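Local coordinates for protein beta-lactamase (Sphaerobacter thermophilus, PDB 4EWF) that probably hydrolyses beta-lactams to substituted beta-amino acids, as a member of the class A beta-lactamase family, at residues A[101-113]-A[188-200]. Numbering follows the deposited sequence.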
loop_
_atom_site.group_PDB
_atom_site.type_symbol
_atom_site.label_atom_id
_atom_site.label_comp_id
_atom_site.label_asym_id
_atom_site.label_seq_id
_atom_site.Cartn_x
_atom_site.Cartn_y
_atom_site.Cartn_z
ATOM N N THR A 101 0.657 22.257 2.308
ATOM C CA THR A 101 -0.781 22.112 2.459
ATOM C C THR A 101 -1.065 20.679 2.864
ATOM O O THR A 101 -0.198 19.806 2.747
ATOM C CB THR A 101 -1.561 22.408 1.160
ATOM O OG1 THR A 101 -1.095 21.540 0.117
ATOM C CG2 THR A 101 -1.421 23.873 0.738
ATOM N N LEU A 102 -2.275 20.440 3.355
ATOM C CA LEU A 102 -2.696 19.086 3.681
ATOM C C LEU A 102 -2.552 18.188 2.449
ATOM O O LEU A 102 -2.111 17.049 2.552
ATOM C CB LEU A 102 -4.152 19.097 4.170
ATOM C CG LEU A 102 -4.741 17.728 4.536
ATOM C CD1 LEU A 102 -3.918 17.063 5.617
ATOM C CD2 LEU A 102 -6.202 17.855 4.985
ATOM N N GLU A 103 -2.911 18.694 1.272
ATOM C CA GLU A 103 -2.771 17.872 0.068
ATOM C C GLU A 103 -1.302 17.530 -0.237
ATOM O O GLU A 103 -0.991 16.388 -0.594
ATOM C CB GLU A 103 -3.471 18.501 -1.151
ATOM C CG GLU A 103 -3.383 17.618 -2.394
ATOM C CD GLU A 103 -4.441 17.934 -3.452
ATOM O OE1 GLU A 103 -4.806 17.019 -4.222
ATOM O OE2 GLU A 103 -4.895 19.090 -3.520
ATOM N N ASP A 104 -0.397 18.497 -0.079
ATOM C CA ASP A 104 1.029 18.215 -0.224
ATOM C C ASP A 104 1.425 17.030 0.671
ATOM O O ASP A 104 2.151 16.127 0.247
ATOM C CB ASP A 104 1.897 19.409 0.209
ATOM C CG ASP A 104 1.772 20.625 -0.717
ATOM O OD1 ASP A 104 1.331 20.491 -1.884
ATOM O OD2 ASP A 104 2.143 21.729 -0.252
ATOM N N LEU A 105 0.973 17.054 1.924
ATOM C CA LEU A 105 1.348 15.998 2.869
ATOM C C LEU A 105 0.865 14.616 2.435
ATOM O O LEU A 105 1.596 13.625 2.563
ATOM C CB LEU A 105 0.857 16.317 4.281
ATOM C CG LEU A 105 1.397 17.583 4.955
ATOM C CD1 LEU A 105 0.944 17.597 6.413
ATOM C CD2 LEU A 105 2.904 17.651 4.874
ATOM N N VAL A 106 -0.370 14.545 1.949
ATOM C CA VAL A 106 -0.912 13.277 1.459
ATOM C C VAL A 106 -0.076 12.806 0.279
ATOM O O VAL A 106 0.319 11.641 0.210
ATOM C CB VAL A 106 -2.402 13.425 1.036
ATOM C CG1 VAL A 106 -2.923 12.134 0.398
ATOM C CG2 VAL A 106 -3.238 13.785 2.251
ATOM N N TYR A 107 0.221 13.727 -0.635
ATOM C CA TYR A 107 1.003 13.385 -1.819
ATOM C C TYR A 107 2.397 12.838 -1.485
ATOM O O TYR A 107 2.801 11.795 -2.011
ATOM C CB TYR A 107 1.123 14.568 -2.801
ATOM C CG TYR A 107 2.152 14.254 -3.858
ATOM C CD1 TYR A 107 1.853 13.379 -4.901
ATOM C CD2 TYR A 107 3.436 14.777 -3.785
ATOM C CE1 TYR A 107 2.792 13.046 -5.845
ATOM C CE2 TYR A 107 4.387 14.454 -4.728
ATOM C CZ TYR A 107 4.061 13.586 -5.749
ATOM O OH TYR A 107 4.996 13.261 -6.692
ATOM N N LEU A 108 3.128 13.533 -0.616
ATOM C CA LEU A 108 4.450 13.073 -0.185
ATOM C C LEU A 108 4.386 11.739 0.562
ATOM O O LEU A 108 5.230 10.856 0.381
ATOM C CB LEU A 108 5.146 14.141 0.675
ATOM C CG LEU A 108 5.446 15.444 -0.067
ATOM C CD1 LEU A 108 5.919 16.494 0.915
ATOM C CD2 LEU A 108 6.482 15.224 -1.166
ATOM N N THR A 109 3.362 11.592 1.391
ATOM C CA THR A 109 3.132 10.347 2.121
ATOM C C THR A 109 2.996 9.125 1.172
ATOM O O THR A 109 3.628 8.087 1.378
ATOM C CB THR A 109 1.886 10.471 3.036
ATOM O OG1 THR A 109 2.174 11.372 4.118
ATOM C CG2 THR A 109 1.493 9.108 3.625
ATOM N N ILE A 110 2.197 9.284 0.126
ATOM C CA ILE A 110 1.878 8.194 -0.793
ATOM C C ILE A 110 2.937 7.980 -1.885
ATOM O O ILE A 110 3.364 6.850 -2.125
ATOM C CB ILE A 110 0.481 8.417 -1.440
ATOM C CG1 ILE A 110 -0.606 8.437 -0.361
ATOM C CG2 ILE A 110 0.179 7.347 -2.469
ATOM C CD1 ILE A 110 -0.655 7.156 0.507
ATOM N N SER A 111 3.349 9.055 -2.549
ATOM C CA SER A 111 4.220 8.945 -3.721
ATOM C C SER A 111 5.614 8.416 -3.401
ATOM O O SER A 111 6.155 7.572 -4.130
ATOM C CB SER A 111 4.341 10.298 -4.443
ATOM O OG SER A 111 5.007 11.244 -3.627
ATOM N N ILE A 112 6.206 8.925 -2.325
ATOM C CA ILE A 112 7.568 8.549 -1.970
ATOM C C ILE A 112 7.697 8.079 -0.522
ATOM O O ILE A 112 8.812 7.915 -0.012
ATOM C CB ILE A 112 8.563 9.719 -2.204
ATOM C CG1 ILE A 112 8.298 10.862 -1.221
ATOM C CG2 ILE A 112 8.466 10.236 -3.623
ATOM C CD1 ILE A 112 9.492 11.811 -1.073
ATOM N N SER A 113 6.568 7.880 0.149
ATOM C CA SER A 113 6.584 7.348 1.514
ATOM C C SER A 113 7.285 8.274 2.522
ATOM O O SER A 113 8.078 7.837 3.372
ATOM C CB SER A 113 7.204 5.948 1.537
ATOM O OG SER A 113 6.583 5.168 2.549
HETATM N N MSE A 188 -8.289 9.413 -4.037
HETATM C CA MSE A 188 -7.299 8.560 -3.384
HETATM C C MSE A 188 -6.670 7.585 -4.365
HETATM O O MSE A 188 -5.471 7.307 -4.290
HETATM C CB MSE A 188 -7.889 7.839 -2.169
HETATM C CG MSE A 188 -8.035 8.744 -0.975
HETATM SE SE MSE A 188 -8.665 7.798 0.598
HETATM C CE MSE A 188 -10.541 7.701 0.178
ATOM N N LEU A 189 -7.478 7.078 -5.288
ATOM C CA LEU A 189 -6.977 6.174 -6.323
ATOM C C LEU A 189 -5.997 6.913 -7.231
ATOM O O LEU A 189 -4.979 6.355 -7.657
ATOM C CB LEU A 189 -8.137 5.602 -7.141
ATOM C CG LEU A 189 -8.992 4.564 -6.401
ATOM C CD1 LEU A 189 -10.288 4.290 -7.163
ATOM C CD2 LEU A 189 -8.210 3.283 -6.174
ATOM N N ALA A 190 -6.312 8.167 -7.543
ATOM C CA ALA A 190 -5.371 9.007 -8.267
ATOM C C ALA A 190 -4.057 9.237 -7.489
ATOM O O ALA A 190 -2.988 9.351 -8.092
ATOM C CB ALA A 190 -6.030 10.346 -8.669
HETATM N N MSE A 191 -4.121 9.322 -6.159
HETATM C CA MSE A 191 -2.888 9.434 -5.366
HETATM C C MSE A 191 -2.039 8.168 -5.516
HETATM O O MSE A 191 -0.829 8.244 -5.734
HETATM C CB MSE A 191 -3.181 9.648 -3.877
HETATM C CG MSE A 191 -3.577 11.050 -3.505
HETATM SE SE MSE A 191 -2.096 12.329 -3.784
HETATM C CE MSE A 191 -3.076 13.968 -3.336
ATOM N N LEU A 192 -2.672 7.003 -5.360
ATOM C CA LEU A 192 -1.957 5.732 -5.506
ATOM C C LEU A 192 -1.300 5.610 -6.881
ATOM O O LEU A 192 -0.232 5.015 -7.009
ATOM C CB LEU A 192 -2.882 4.537 -5.237
ATOM C CG LEU A 192 -3.312 4.442 -3.772
ATOM C CD1 LEU A 192 -4.436 3.438 -3.605
ATOM C CD2 LEU A 192 -2.107 4.076 -2.880
ATOM N N GLU A 193 -1.913 6.206 -7.895
ATOM C CA GLU A 193 -1.336 6.182 -9.238
ATOM C C GLU A 193 -0.023 6.973 -9.295
ATOM O O GLU A 193 0.773 6.812 -10.218
ATOM C CB GLU A 193 -2.337 6.705 -10.277
ATOM C CG GLU A 193 -3.541 5.775 -10.474
ATOM C CD GLU A 193 -4.617 6.339 -11.407
ATOM O OE1 GLU A 193 -4.277 7.105 -12.335
ATOM O OE2 GLU A 193 -5.808 5.997 -11.212
ATOM N N LYS A 194 0.209 7.818 -8.299
ATOM C CA LYS A 194 1.424 8.633 -8.290
ATOM C C LYS A 194 2.618 7.934 -7.613
ATOM O O LYS A 194 3.701 8.508 -7.491
ATOM C CB LYS A 194 1.120 10.014 -7.695
ATOM C CG LYS A 194 0.195 10.809 -8.630
ATOM C CD LYS A 194 0.097 12.258 -8.260
ATOM C CE LYS A 194 -0.719 13.014 -9.300
ATOM N NZ LYS A 194 -2.056 12.384 -9.488
ATOM N N GLN A 195 2.405 6.689 -7.185
ATOM C CA GLN A 195 3.472 5.813 -6.682
ATOM C C GLN A 195 4.741 5.934 -7.537
ATOM O O GLN A 195 4.692 5.763 -8.753
ATOM C CB GLN A 195 2.973 4.359 -6.685
ATOM C CG GLN A 195 4.010 3.306 -6.309
ATOM C CD GLN A 195 4.701 3.615 -5.000
ATOM O OE1 GLN A 195 5.901 3.833 -4.972
ATOM N NE2 GLN A 195 3.944 3.623 -3.907
ATOM N N GLN A 196 5.877 6.235 -6.915
ATOM C CA GLN A 196 7.087 6.480 -7.703
ATOM C C GLN A 196 7.986 5.260 -7.924
ATOM O O GLN A 196 8.916 5.322 -8.726
ATOM C CB GLN A 196 7.898 7.641 -7.117
ATOM C CG GLN A 196 7.149 8.958 -7.207
ATOM C CD GLN A 196 8.066 10.161 -7.114
ATOM O OE1 GLN A 196 9.277 10.027 -6.889
ATOM N NE2 GLN A 196 7.496 11.350 -7.300
ATOM N N ASN A 197 7.723 4.168 -7.209
ATOM C CA ASN A 197 8.514 2.950 -7.381
ATOM C C ASN A 197 7.773 1.914 -8.232
ATOM O O ASN A 197 6.877 1.233 -7.726
ATOM C CB ASN A 197 8.847 2.350 -6.015
ATOM C CG ASN A 197 9.695 1.089 -6.127
ATOM O OD1 ASN A 197 10.119 0.724 -7.215
ATOM N ND2 ASN A 197 9.951 0.433 -5.000
ATOM N N PRO A 198 8.142 1.791 -9.516
ATOM C CA PRO A 198 7.458 0.872 -10.439
ATOM C C PRO A 198 8.003 -0.559 -10.439
ATOM O O PRO A 198 7.657 -1.322 -11.345
ATOM C CB PRO A 198 7.765 1.489 -11.803
ATOM C CG PRO A 198 9.151 2.017 -11.636
ATOM C CD PRO A 198 9.196 2.561 -10.207
ATOM N N ARG A 199 8.821 -0.926 -9.459
ATOM C CA ARG A 199 9.578 -2.173 -9.538
ATOM C C ARG A 199 8.836 -3.366 -8.933
ATOM O O ARG A 199 9.313 -4.503 -9.009
ATOM C CB ARG A 199 10.930 -2.012 -8.832
ATOM C CG ARG A 199 11.850 -0.978 -9.479
ATOM C CD ARG A 199 13.077 -0.742 -8.619
ATOM N NE ARG A 199 13.916 0.355 -9.118
ATOM C CZ ARG A 199 13.645 1.640 -8.912
ATOM N NH1 ARG A 199 12.545 1.982 -8.243
ATOM N NH2 ARG A 199 14.456 2.581 -9.379
ATOM N N ARG A 200 7.685 -3.116 -8.318
ATOM C CA ARG A 200 6.966 -4.214 -7.661
ATOM C C ARG A 200 5.669 -4.528 -8.418
ATOM O O ARG A 200 5.711 -5.101 -9.509
ATOM C CB ARG A 200 6.760 -3.915 -6.169
ATOM C CG ARG A 200 8.091 -3.526 -5.484
ATOM C CD ARG A 200 7.979 -3.196 -4.000
ATOM N NE ARG A 200 9.213 -2.560 -3.532
ATOM C CZ ARG A 200 9.445 -2.171 -2.280
ATOM N NH1 ARG A 200 8.528 -2.357 -1.331
ATOM N NH2 ARG A 200 10.605 -1.592 -1.979
HETATM O O HOH W 1 4.577 11.018 -8.086
HETATM O O HOH W 2 5.481 5.040 -1.602
HETATM O O HOH W 3 7.739 4.649 -3.170
#
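The axes of helix 102-111 and helical segment 188-192 cross at -46°, 9.9 Å apart at closest approach; further along, the S111 and Q195 CA atoms come to 4.4 Å. M191, a selenomethionine, is a knob in the hole formed by E103, V106, Y107 and I110. Its chain bends at chi2 (-66°), and SE lies 3.8 Å from Y107 CA. SE is also at the Y107 ring edge, near its plane. M191 CE lies 3.6 Å from E103 OE1. I110 CG2 packs on L192 CD2 and on the M191 carbonyl. The aliphatic part of K194 crosses the Y107 side chain at about a right angle, with K194 CD 3.7 Å from Y107 CE1. S111 OG lies above one face of that ring, offset toward its rim, and donates to Y107 O.

The contact lies in the helical region of the class A beta-lactamase fold. Helix 102-111 leads into S113, whose OG bonds S52, K55 and K216, a pattern consistent with the SxxK and SxN elements of the family's active site. At the helix end, Q196 N donates to S111 O (3.1 Å) in the carbonyl plane, on a lone pair. The Q196 side chain lies alongside I112, with Q196 OE1 3.4 Å from I112 CG2. Water 1 joins Y107 OH, K194 O and Q196 NE2. Q195 CB points away from that helix, but a bend at chi2 (52°) brings the amide back. Its NE2 bonds S215 O and water 2, which donates to I110 O. Its OE1 accepts from N197 N (2.9 Å) and water 3.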